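Local atomic coordinates of ABC transporter substrate-binding protein (Rhizobium radiobacter, PDB entry 6TFX), a protein that binds the opine mannopinic acid as the periplasmic solute-binding protein of an ABC transporter that imports mannityl-opines. Residues A[239-253]-A[454-468]. Sequence-based numbering, arbitrary orientation.
Sequences ENVVDTIEPAELNLL and AIPLTENLGTWARKN. With N72 ((2~{R})-2-[[(3~{R},4~{R},5~{S})-3,4,5,6-tetrakis(oxidanyl)-2-oxidanylidene-hexyl]amino]pentanedioic acid), chain C.
Glu249 and Asn460 form an antiparallel hydrogen-bonded pair, and both send their side chains to the bound opine. Glu249 uses both carboxylate oxygens: OE2 accepts from the ligand amine N at 2.7 Å, and OE1 accepts from its hydroxyl OAD at 3.0 Å. Its chain is extended beyond CG (chi2 -179°), which carries the carboxylate out to the ligand. Asn460 OD1 accepts from ligand OAM at 3.1 Å. The neighbouring Asn251 crosses Asn460 at about a right angle. Tyr384, His367, His371, Arg388 and Arg284 also bind the opine.

Strand 454-467 runs antiparallel to both strands of 239-253. Two beta bulges shift the register, one across the corner at Glu246 and cis Pro247. The pairing is part of the large mixed sheet of this family 5 solute-binding protein.

Toward the 239-245 end of the ladder, Arg466 lies alongside Val241, whose CG1 sits over one face of the guanidinium, 3.5 Å from NH2. At the guanidinium edge, Arg466 NE makes a salt bridge to Asp243 OD2 at 3.2 Å, with the two planes 28° apart. Trp472 also donates to this oxygen. Ile245 CD1 meets Trp464 CD1 at 3.5 Å, the side chains slanting past each other. Lys467 bends at chi2 (-70°), and its NZ reaches Asn240 OD1 at 2.8 Å, in the carbonyl plane.

A salt bridge, a lysine-amide hydrogen bond and apolar contacts thus join the end at 240-245. Leucines meet Ala454, Pro456 and Leu457 at the far end. The middle offers acceptors to the ligand. The Glu249 carboxylate would probably favour a protonated opine amine.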
ATOM      1  N   GLU A 239     -22.210   5.062  20.236  1.00 34.82           N
ATOM      2  CA  GLU A 239     -21.686   6.310  19.660  1.00 34.56           C
ATOM      3  C   GLU A 239     -20.534   6.059  18.662  1.00 34.47           C
ATOM      4  O   GLU A 239     -20.159   6.960  17.909  1.00 34.63           O
ATOM      5  CB  GLU A 239     -21.169   7.226  20.774  1.00 36.86           C
ATOM      6  CG  GLU A 239     -22.243   8.068  21.451  1.00 51.45           C
ATOM      7  CD  GLU A 239     -21.723   9.070  22.466  1.00 81.94           C
ATOM      8  OE1 GLU A 239     -20.625   9.636  22.249  1.00 79.37           O
ATOM      9  OE2 GLU A 239     -22.423   9.298  23.480  1.00 81.83           O
ATOM     10  N   ASN A 240     -19.949   4.867  18.702  1.00 28.08           N
ATOM     11  CA  ASN A 240     -18.820   4.518  17.835  1.00 26.90           C
ATOM     12  C   ASN A 240     -19.282   3.783  16.603  1.00 30.64           C
ATOM     13  O   ASN A 240     -20.259   3.027  16.648  1.00 31.00           O
ATOM     14  CB  ASN A 240     -17.828   3.647  18.593  1.00 27.86           C
ATOM     15  CG  ASN A 240     -17.164   4.312  19.771  1.00 37.09           C
ATOM     16  OD1 ASN A 240     -17.028   5.540  19.847  1.00 33.00           O
ATOM     17  ND2 ASN A 240     -16.710   3.507  20.710  1.00 31.80           N
ATOM     18  N   VAL A 241     -18.562   3.991  15.500  1.00 25.51           N
ATOM     19  CA  VAL A 241     -18.785   3.314  14.231  1.00 24.76           C
ATOM     20  C   VAL A 241     -17.419   2.770  13.850  1.00 28.99           C
ATOM     21  O   VAL A 241     -16.428   3.507  13.903  1.00 27.25           O
ATOM     22  CB  VAL A 241     -19.332   4.261  13.121  1.00 28.81           C
ATOM     23  CG1 VAL A 241     -19.378   3.562  11.759  1.00 28.63           C
ATOM     24  CG2 VAL A 241     -20.710   4.806  13.492  1.00 29.02           C
ATOM     25  N   VAL A 242     -17.359   1.483  13.480  1.00 26.52           N
ATOM     26  CA  VAL A 242     -16.105   0.910  13.025  1.00 26.50           C
ATOM     27  C   VAL A 242     -16.214   0.711  11.515  1.00 27.77           C
ATOM     28  O   VAL A 242     -17.170   0.088  11.037  1.00 28.79           O
ATOM     29  CB  VAL A 242     -15.662  -0.378  13.768  1.00 31.93           C
ATOM     30  CG1 VAL A 242     -14.377  -0.942  13.156  1.00 31.35           C
ATOM     31  CG2 VAL A 242     -15.452  -0.107  15.255  1.00 32.75           C
ATOM     32  N   ASP A 243     -15.266   1.287  10.772  1.00 20.31           N
ATOM     33  CA  ASP A 243     -15.207   1.131   9.323  1.00 18.97           C
ATOM     34  C   ASP A 243     -14.157   0.074   9.012  1.00 21.02           C
ATOM     35  O   ASP A 243     -13.039   0.169   9.528  1.00 20.73           O
ATOM     36  CB  ASP A 243     -14.803   2.454   8.647  1.00 20.99           C
ATOM     37  CG  ASP A 243     -15.899   3.510   8.683  1.00 30.16           C
ATOM     38  OD1 ASP A 243     -17.072   3.174   8.338  1.00 33.56           O
ATOM     39  OD2 ASP A 243     -15.600   4.656   9.067  1.00 31.85           O
ATOM     40  N   THR A 244     -14.519  -0.937   8.188  1.00 17.41           N
ATOM     41  CA  THR A 244     -13.563  -1.955   7.714  1.00 16.86           C
ATOM     42  C   THR A 244     -13.376  -1.572   6.262  1.00 23.29           C
ATOM     43  O   THR A 244     -14.365  -1.492   5.518  1.00 26.38           O
ATOM     44  CB  THR A 244     -14.051  -3.387   7.969  1.00 22.68           C
ATOM     45  OG1 THR A 244     -15.297  -3.576   7.303  1.00 25.94           O
ATOM     46  CG2 THR A 244     -14.170  -3.696   9.465  1.00 22.83           C
ATOM     47  N   ILE A 245     -12.131  -1.245   5.878  1.00 17.54           N
ATOM     48  CA  ILE A 245     -11.806  -0.598   4.603  1.00 16.72           C
ATOM     49  C   ILE A 245     -11.062  -1.495   3.638  1.00 19.79           C
ATOM     50  O   ILE A 245     -10.006  -2.044   3.980  1.00 19.78           O
ATOM     51  CB  ILE A 245     -11.000   0.725   4.869  1.00 19.65           C
ATOM     52  CG1 ILE A 245     -11.575   1.529   6.072  1.00 20.69           C
ATOM     53  CG2 ILE A 245     -10.880   1.600   3.599  1.00 20.81           C
ATOM     54  CD1 ILE A 245     -10.771   2.742   6.524  1.00 27.34           C
ATOM     55  N   GLU A 246     -11.592  -1.605   2.417  1.00 16.36           N
ATOM     56  CA  GLU A 246     -10.886  -2.314   1.354  1.00 17.05           C
ATOM     57  C   GLU A 246      -9.772  -1.391   0.804  1.00 19.62           C
ATOM     58  O   GLU A 246      -9.842  -0.169   0.965  1.00 18.87           O
ATOM     59  CB  GLU A 246     -11.861  -2.635   0.221  1.00 19.05           C
ATOM     60  CG  GLU A 246     -12.832  -3.742   0.591  1.00 25.26           C
ATOM     61  CD  GLU A 246     -13.942  -4.000  -0.408  1.00 50.31           C
ATOM     62  OE1 GLU A 246     -13.702  -3.859  -1.630  1.00 55.49           O
ATOM     63  OE2 GLU A 246     -15.052  -4.366   0.037  1.00 41.91           O
ATOM     64  N   PRO A 247      -8.742  -1.932   0.125  1.00 16.61           N
ATOM     65  CA  PRO A 247      -8.544  -3.359  -0.139  1.00 16.44           C
ATOM     66  C   PRO A 247      -7.909  -4.060   1.070  1.00 19.66           C
ATOM     67  O   PRO A 247      -7.248  -3.439   1.921  1.00 19.55           O
ATOM     68  CB  PRO A 247      -7.576  -3.357  -1.332  1.00 19.14           C
ATOM     69  CG  PRO A 247      -6.788  -2.105  -1.202  1.00 21.69           C
ATOM     70  CD  PRO A 247      -7.685  -1.102  -0.490  1.00 18.62           C
ATOM     71  N   ALA A 248      -8.097  -5.362   1.128  1.00 16.34           N
ATOM     72  CA  ALA A 248      -7.438  -6.159   2.151  1.00 14.20           C
ATOM     73  C   ALA A 248      -5.953  -6.251   1.800  1.00 18.07           C
ATOM     74  O   ALA A 248      -5.581  -6.451   0.632  1.00 16.94           O
ATOM     75  CB  ALA A 248      -8.053  -7.537   2.195  1.00 14.91           C
ATOM     76  N   GLU A 249      -5.091  -6.064   2.810  1.00 14.58           N
ATOM     77  CA  GLU A 249      -3.649  -6.144   2.568  1.00 13.57           C
ATOM     78  C   GLU A 249      -3.184  -7.561   2.890  1.00 17.10           C
ATOM     79  O   GLU A 249      -3.491  -8.067   3.976  1.00 16.98           O
ATOM     80  CB  GLU A 249      -2.919  -5.145   3.487  1.00 15.04           C
ATOM     81  CG  GLU A 249      -3.278  -3.706   3.171  1.00 15.32           C
ATOM     82  CD  GLU A 249      -2.515  -2.758   4.072  1.00 23.40           C
ATOM     83  OE1 GLU A 249      -2.942  -2.565   5.232  1.00 21.16           O
ATOM     84  OE2 GLU A 249      -1.479  -2.222   3.624  1.00 19.96           O
ATOM     85  N   LEU A 250      -2.494  -8.214   1.948  1.00 14.54           N
ATOM     86  CA  LEU A 250      -2.025  -9.586   2.182  1.00 13.65           C
ATOM     87  C   LEU A 250      -0.668  -9.574   2.841  1.00 16.77           C
ATOM     88  O   LEU A 250       0.259  -8.925   2.327  1.00 14.65           O
ATOM     89  CB  LEU A 250      -1.912 -10.354   0.848  1.00 13.59           C
ATOM     90  CG  LEU A 250      -1.295 -11.763   0.859  1.00 17.81           C
ATOM     91  CD1 LEU A 250      -2.056 -12.724   1.759  1.00 17.65           C
ATOM     92  CD2 LEU A 250      -1.206 -12.314  -0.543  1.00 17.40           C
ATOM     93  N   ASN A 251      -0.539 -10.368   3.926  1.00 15.93           N
ATOM     94  CA  ASN A 251       0.709 -10.532   4.656  1.00 15.61           C
ATOM     95  C   ASN A 251       1.361 -11.818   4.189  1.00 16.34           C
ATOM     96  O   ASN A 251       0.681 -12.849   4.120  1.00 15.79           O
ATOM     97  CB  ASN A 251       0.416 -10.658   6.156  1.00 14.47           C
ATOM     98  CG  ASN A 251      -0.436  -9.513   6.647  1.00 18.05           C
ATOM     99  OD1 ASN A 251      -1.621  -9.692   7.019  1.00 18.84           O
ATOM    100  ND2 ASN A 251       0.125  -8.323   6.605  1.00 13.17           N
ATOM    101  N   LEU A 252       2.647 -11.764   3.860  1.00 13.79           N
ATOM    102  CA  LEU A 252       3.371 -12.970   3.459  1.00 13.53           C
ATOM    103  C   LEU A 252       4.702 -12.986   4.165  1.00 16.35           C
ATOM    104  O   LEU A 252       5.231 -11.904   4.473  1.00 13.47           O
ATOM    105  CB  LEU A 252       3.697 -12.954   1.966  1.00 13.68           C
ATOM    106  CG  LEU A 252       2.503 -13.050   1.013  1.00 16.56           C
ATOM    107  CD1 LEU A 252       2.355 -11.754   0.202  1.00 16.69           C
ATOM    108  CD2 LEU A 252       2.685 -14.225   0.073  1.00 18.04           C
ATOM    109  N   LEU A 253       5.290 -14.183   4.319  1.00 13.92           N
ATOM    110  CA  LEU A 253       6.690 -14.322   4.745  1.00 14.52           C
ATOM    111  C   LEU A 253       7.442 -14.496   3.432  1.00 16.83           C
ATOM    112  O   LEU A 253       7.305 -15.547   2.778  1.00 15.73           O
ATOM    113  CB  LEU A 253       6.878 -15.607   5.587  1.00 15.08           C
ATOM    114  CG  LEU A 253       6.227 -15.582   6.945  1.00 17.45           C
ATOM    115  CD1 LEU A 253       6.188 -17.000   7.542  1.00 17.64           C
ATOM    116  CD2 LEU A 253       6.997 -14.638   7.872  1.00 16.96           C
ATOM    117  N   ALA A 454       7.612 -17.482  -1.075  1.00 15.94           N
ATOM    118  CA  ALA A 454       6.856 -16.725  -0.096  1.00 16.80           C
ATOM    119  C   ALA A 454       5.761 -17.622   0.419  1.00 19.42           C
ATOM    120  O   ALA A 454       5.306 -18.523  -0.306  1.00 18.11           O
ATOM    121  CB  ALA A 454       6.261 -15.470  -0.718  1.00 18.26           C
ATOM    122  N   ILE A 455       5.395 -17.419   1.679  1.00 14.34           N
ATOM    123  CA  ILE A 455       4.347 -18.196   2.346  1.00 13.74           C
ATOM    124  C   ILE A 455       3.244 -17.221   2.693  1.00 15.78           C
ATOM    125  O   ILE A 455       3.451 -16.289   3.470  1.00 15.74           O
ATOM    126  CB  ILE A 455       4.887 -18.895   3.620  1.00 16.72           C
ATOM    127  CG1 ILE A 455       6.104 -19.795   3.306  1.00 17.65           C
ATOM    128  CG2 ILE A 455       3.731 -19.683   4.278  1.00 18.98           C
ATOM    129  CD1 ILE A 455       6.928 -20.092   4.566  1.00 18.77           C
ATOM    130  N   PRO A 456       2.050 -17.415   2.128  1.00 15.17           N
ATOM    131  CA  PRO A 456       0.965 -16.473   2.422  1.00 15.56           C
ATOM    132  C   PRO A 456       0.396 -16.701   3.797  1.00 19.62           C
ATOM    133  O   PRO A 456       0.325 -17.843   4.292  1.00 18.92           O
ATOM    134  CB  PRO A 456      -0.098 -16.795   1.372  1.00 18.12           C
ATOM    135  CG  PRO A 456       0.173 -18.193   0.967  1.00 21.68           C
ATOM    136  CD  PRO A 456       1.649 -18.454   1.156  1.00 18.00           C
ATOM    137  N   LEU A 457      -0.011 -15.605   4.418  1.00 16.79           N
ATOM    138  CA  LEU A 457      -0.635 -15.706   5.722  1.00 17.74           C
ATOM    139  C   LEU A 457      -2.064 -15.253   5.519  1.00 20.77           C
ATOM    140  O   LEU A 457      -2.761 -15.826   4.689  1.00 20.50           O
ATOM    141  CB  LEU A 457       0.142 -14.870   6.758  1.00 18.52           C
ATOM    142  CG  LEU A 457       1.653 -15.178   6.808  1.00 23.82           C
ATOM    143  CD1 LEU A 457       2.334 -14.279   7.729  1.00 24.66           C
ATOM    144  CD2 LEU A 457       1.895 -16.611   7.178  1.00 28.57           C
ATOM    145  N   THR A 458      -2.493 -14.241   6.244  1.00 15.51           N
ATOM    146  CA  THR A 458      -3.847 -13.718   6.102  1.00 14.76           C
ATOM    147  C   THR A 458      -3.790 -12.395   5.333  1.00 17.78           C
ATOM    148  O   THR A 458      -2.724 -11.765   5.256  1.00 16.38           O
ATOM    149  CB  THR A 458      -4.401 -13.411   7.506  1.00 19.47           C
ATOM    150  OG1 THR A 458      -3.419 -12.628   8.219  1.00 17.57           O
ATOM    151  CG2 THR A 458      -4.762 -14.675   8.275  1.00 19.67           C
ATOM    152  N   GLU A 459      -4.957 -11.935   4.831  1.00 15.31           N
ATOM    153  CA  GLU A 459      -5.103 -10.588   4.301  1.00 13.91           C
ATOM    154  C   GLU A 459      -6.075  -9.921   5.281  1.00 16.91           C
ATOM    155  O   GLU A 459      -6.960 -10.611   5.828  1.00 16.70           O
ATOM    156  CB  GLU A 459      -5.610 -10.535   2.843  1.00 14.79           C
ATOM    157  CG  GLU A 459      -6.990 -11.120   2.621  1.00 19.44           C
ATOM    158  CD  GLU A 459      -7.400 -11.242   1.165  1.00 27.83           C
ATOM    159  OE1 GLU A 459      -6.585 -10.906   0.276  1.00 20.24           O
ATOM    160  OE2 GLU A 459      -8.528 -11.724   0.915  1.00 27.33           O
ATOM    161  N   ASN A 460      -5.890  -8.622   5.553  1.00 14.98           N
ATOM    162  CA  ASN A 460      -6.790  -7.947   6.486  1.00 14.80           C
ATOM    163  C   ASN A 460      -7.315  -6.618   5.905  1.00 17.25           C
ATOM    164  O   ASN A 460      -6.554  -5.825   5.336  1.00 15.76           O
ATOM    165  CB  ASN A 460      -6.077  -7.629   7.819  1.00 16.12           C
ATOM    166  CG  ASN A 460      -4.601  -7.305   7.674  1.00 18.64           C
ATOM    167  OD1 ASN A 460      -4.186  -6.257   7.119  1.00 17.25           O
ATOM    168  ND2 ASN A 460      -3.796  -8.227   8.111  1.00 14.01           N
ATOM    169  N   LEU A 461      -8.600  -6.357   6.121  1.00 15.60           N
ATOM    170  CA  LEU A 461      -9.154  -5.069   5.746  1.00 15.91           C
ATOM    171  C   LEU A 461      -8.583  -4.034   6.736  1.00 18.05           C
ATOM    172  O   LEU A 461      -8.169  -4.418   7.844  1.00 17.29           O
ATOM    173  CB  LEU A 461     -10.689  -5.105   5.924  1.00 16.60           C
ATOM    174  CG  LEU A 461     -11.407  -6.050   4.983  1.00 19.79           C
ATOM    175  CD1 LEU A 461     -12.870  -6.184   5.380  1.00 20.51           C
ATOM    176  CD2 LEU A 461     -11.310  -5.543   3.548  1.00 19.22           C
ATOM    177  N   GLY A 462      -8.579  -2.759   6.352  1.00 16.24           N
ATOM    178  CA  GLY A 462      -8.150  -1.702   7.265  1.00 17.15           C
ATOM    179  C   GLY A 462      -9.252  -1.518   8.296  1.00 20.58           C
ATOM    180  O   GLY A 462     -10.423  -1.665   7.967  1.00 20.79           O
ATOM    181  N   THR A 463      -8.907  -1.249   9.551  1.00 16.63           N
ATOM    182  CA  THR A 463      -9.922  -1.097  10.605  1.00 17.21           C
ATOM    183  C   THR A 463      -9.721   0.254  11.265  1.00 20.15           C
ATOM    184  O   THR A 463      -8.623   0.558  11.720  1.00 19.56           O
ATOM    185  CB  THR A 463      -9.818  -2.215  11.660  1.00 25.62           C
ATOM    186  OG1 THR A 463      -8.469  -2.287  12.112  1.00 27.74           O
ATOM    187  CG2 THR A 463     -10.259  -3.566  11.133  1.00 22.30           C
ATOM    188  N   TRP A 464     -10.780   1.065  11.309  1.00 18.42           N
ATOM    189  CA  TRP A 464     -10.708   2.402  11.903  1.00 20.38           C
ATOM    190  C   TRP A 464     -12.006   2.711  12.616  1.00 25.03           C
ATOM    191  O   TRP A 464     -13.069   2.321  12.129  1.00 25.96           O
ATOM    192  CB  TRP A 464     -10.466   3.443  10.785  1.00 20.43           C
ATOM    193  CG  TRP A 464      -9.100   3.358  10.147  1.00 21.12           C
ATOM    194  CD1 TRP A 464      -8.656   2.425   9.246  1.00 24.17           C
ATOM    195  CD2 TRP A 464      -8.039   4.299  10.299  1.00 21.20           C
ATOM    196  NE1 TRP A 464      -7.348   2.682   8.905  1.00 23.87           N
ATOM    197  CE2 TRP A 464      -6.951   3.841   9.512  1.00 25.56           C
ATOM    198  CE3 TRP A 464      -7.910   5.511  10.992  1.00 23.14           C
ATOM    199  CZ2 TRP A 464      -5.754   4.550   9.409  1.00 25.00           C
ATOM    200  CZ3 TRP A 464      -6.706   6.196  10.916  1.00 24.82           C
ATOM    201  CH2 TRP A 464      -5.650   5.720  10.122  1.00 24.96           C
ATOM    202  N   ALA A 465     -11.924   3.362  13.789  1.00 19.92           N
ATOM    203  CA  ALA A 465     -13.129   3.709  14.541  1.00 20.35           C
ATOM    204  C   ALA A 465     -13.346   5.219  14.469  1.00 23.04           C
ATOM    205  O   ALA A 465     -12.386   5.984  14.381  1.00 21.14           O
ATOM    206  CB  ALA A 465     -12.982   3.295  15.994  1.00 22.19           C
ATOM    207  N   ARG A 466     -14.597   5.636  14.480  1.00 20.78           N
ATOM    208  CA  ARG A 466     -14.928   7.056  14.462  1.00 21.00           C
ATOM    209  C   ARG A 466     -16.161   7.250  15.313  1.00 25.65           C
ATOM    210  O   ARG A 466     -16.873   6.285  15.614  1.00 25.46           O
ATOM    211  CB  ARG A 466     -15.208   7.560  13.039  1.00 21.03           C
ATOM    212  CG  ARG A 466     -16.435   6.927  12.380  1.00 24.59           C
ATOM    213  CD  ARG A 466     -16.744   7.605  11.075  1.00 24.59           C
ATOM    214  NE  ARG A 466     -17.627   6.793  10.240  1.00 34.49           N
ATOM    215  CZ  ARG A 466     -18.947   6.932  10.191  1.00 52.40           C
ATOM    216  NH1 ARG A 466     -19.556   7.826  10.958  1.00 38.52           N
ATOM    217  NH2 ARG A 466     -19.669   6.161   9.393  1.00 50.16           N
ATOM    218  N   LYS A 467     -16.412   8.489  15.697  1.00 23.73           N
ATOM    219  CA  LYS A 467     -17.623   8.829  16.421  1.00 23.98           C
ATOM    220  C   LYS A 467     -18.726   9.008  15.362  1.00 28.29           C
ATOM    221  O   LYS A 467     -18.417   9.474  14.260  1.00 25.83           O
ATOM    222  CB  LYS A 467     -17.392  10.113  17.240  1.00 27.01           C
ATOM    223  CG  LYS A 467     -16.366   9.948  18.384  1.00 32.47           C
ATOM    224  CD  LYS A 467     -16.908   9.069  19.513  1.00 41.97           C
ATOM    225  CE  LYS A 467     -15.837   8.701  20.510  1.00 55.04           C
ATOM    226  NZ  LYS A 467     -16.340   7.718  21.501  1.00 57.61           N
ATOM    227  N   ASN A 468     -19.998   8.634  15.666  1.00 26.81           N
ATOM    228  CA  ASN A 468     -21.050   8.761  14.649  1.00 27.20           C
ATOM    229  C   ASN A 468     -21.412  10.227  14.314  1.00 30.23           C
ATOM    230  O   ASN A 468     -22.198  10.453  13.395  1.00 31.35           O
ATOM    231  CB  ASN A 468     -22.304   7.937  14.985  1.00 31.14           C
ATOM    232  CG  ASN A 468     -23.049   8.364  16.216  1.00 45.42           C
ATOM    233  OD1 ASN A 468     -22.663   9.294  16.939  1.00 44.57           O
ATOM    234  ND2 ASN A 468     -24.138   7.669  16.489  1.00 39.27           N
TER
HETATM  235  OAB N72 C 601      -1.544  -7.388  10.887  1.00 21.50           O
HETATM  236  CAF N72 C 601      -0.951  -7.092   9.608  1.00 20.18           C
HETATM  237  CAG N72 C 601      -0.413  -5.638   9.392  1.00 24.02           C
HETATM  238  OAC N72 C 601      -0.885  -4.730  10.335  1.00 19.48           O
HETATM  239  CAH N72 C 601      -0.427  -5.257   7.911  1.00 18.82           C
HETATM  240  OAM N72 C 601      -1.137  -5.980   6.979  1.00 15.25           O
HETATM  241  CAI N72 C 601      -0.725  -3.967   7.172  1.00 24.60           C
HETATM  242  OAD N72 C 601      -1.680  -3.201   7.873  1.00 17.85           O
HETATM  243  CAJ N72 C 601       0.531  -3.278   6.696  1.00 17.64           C
HETATM  244  OAE N72 C 601       1.558  -3.980   6.512  1.00 16.87           O
HETATM  245  CAK N72 C 601       0.552  -1.735   6.502  1.00 16.54           C
HETATM  246  N   N72 C 601       0.652  -1.387   5.105  1.00 16.42           N
HETATM  247  CA  N72 C 601       1.781  -0.720   4.575  1.00 24.14           C
HETATM  248  C   N72 C 601       3.025  -0.633   5.414  1.00 18.56           C
HETATM  249  O   N72 C 601       4.077  -1.381   5.515  1.00 16.41           O
HETATM  250  CB  N72 C 601       1.986  -1.134   3.115  1.00 20.82           C
HETATM  251  CG  N72 C 601       3.372  -1.003   2.482  1.00 16.80           C
HETATM  252  CD  N72 C 601       3.329  -0.777   0.968  1.00 18.84           C
HETATM  253  OE1 N72 C 601       2.359  -0.172   0.409  1.00 17.16           O
HETATM  254  OE2 N72 C 601       4.288  -1.189   0.279  1.00 16.65           O
HETATM  255  OXT N72 C 601       2.861   0.445   6.016  1.00 17.33           O
HETATM  256  O   HOH W   1      -5.242  -3.448   6.243  1.00 21.84           O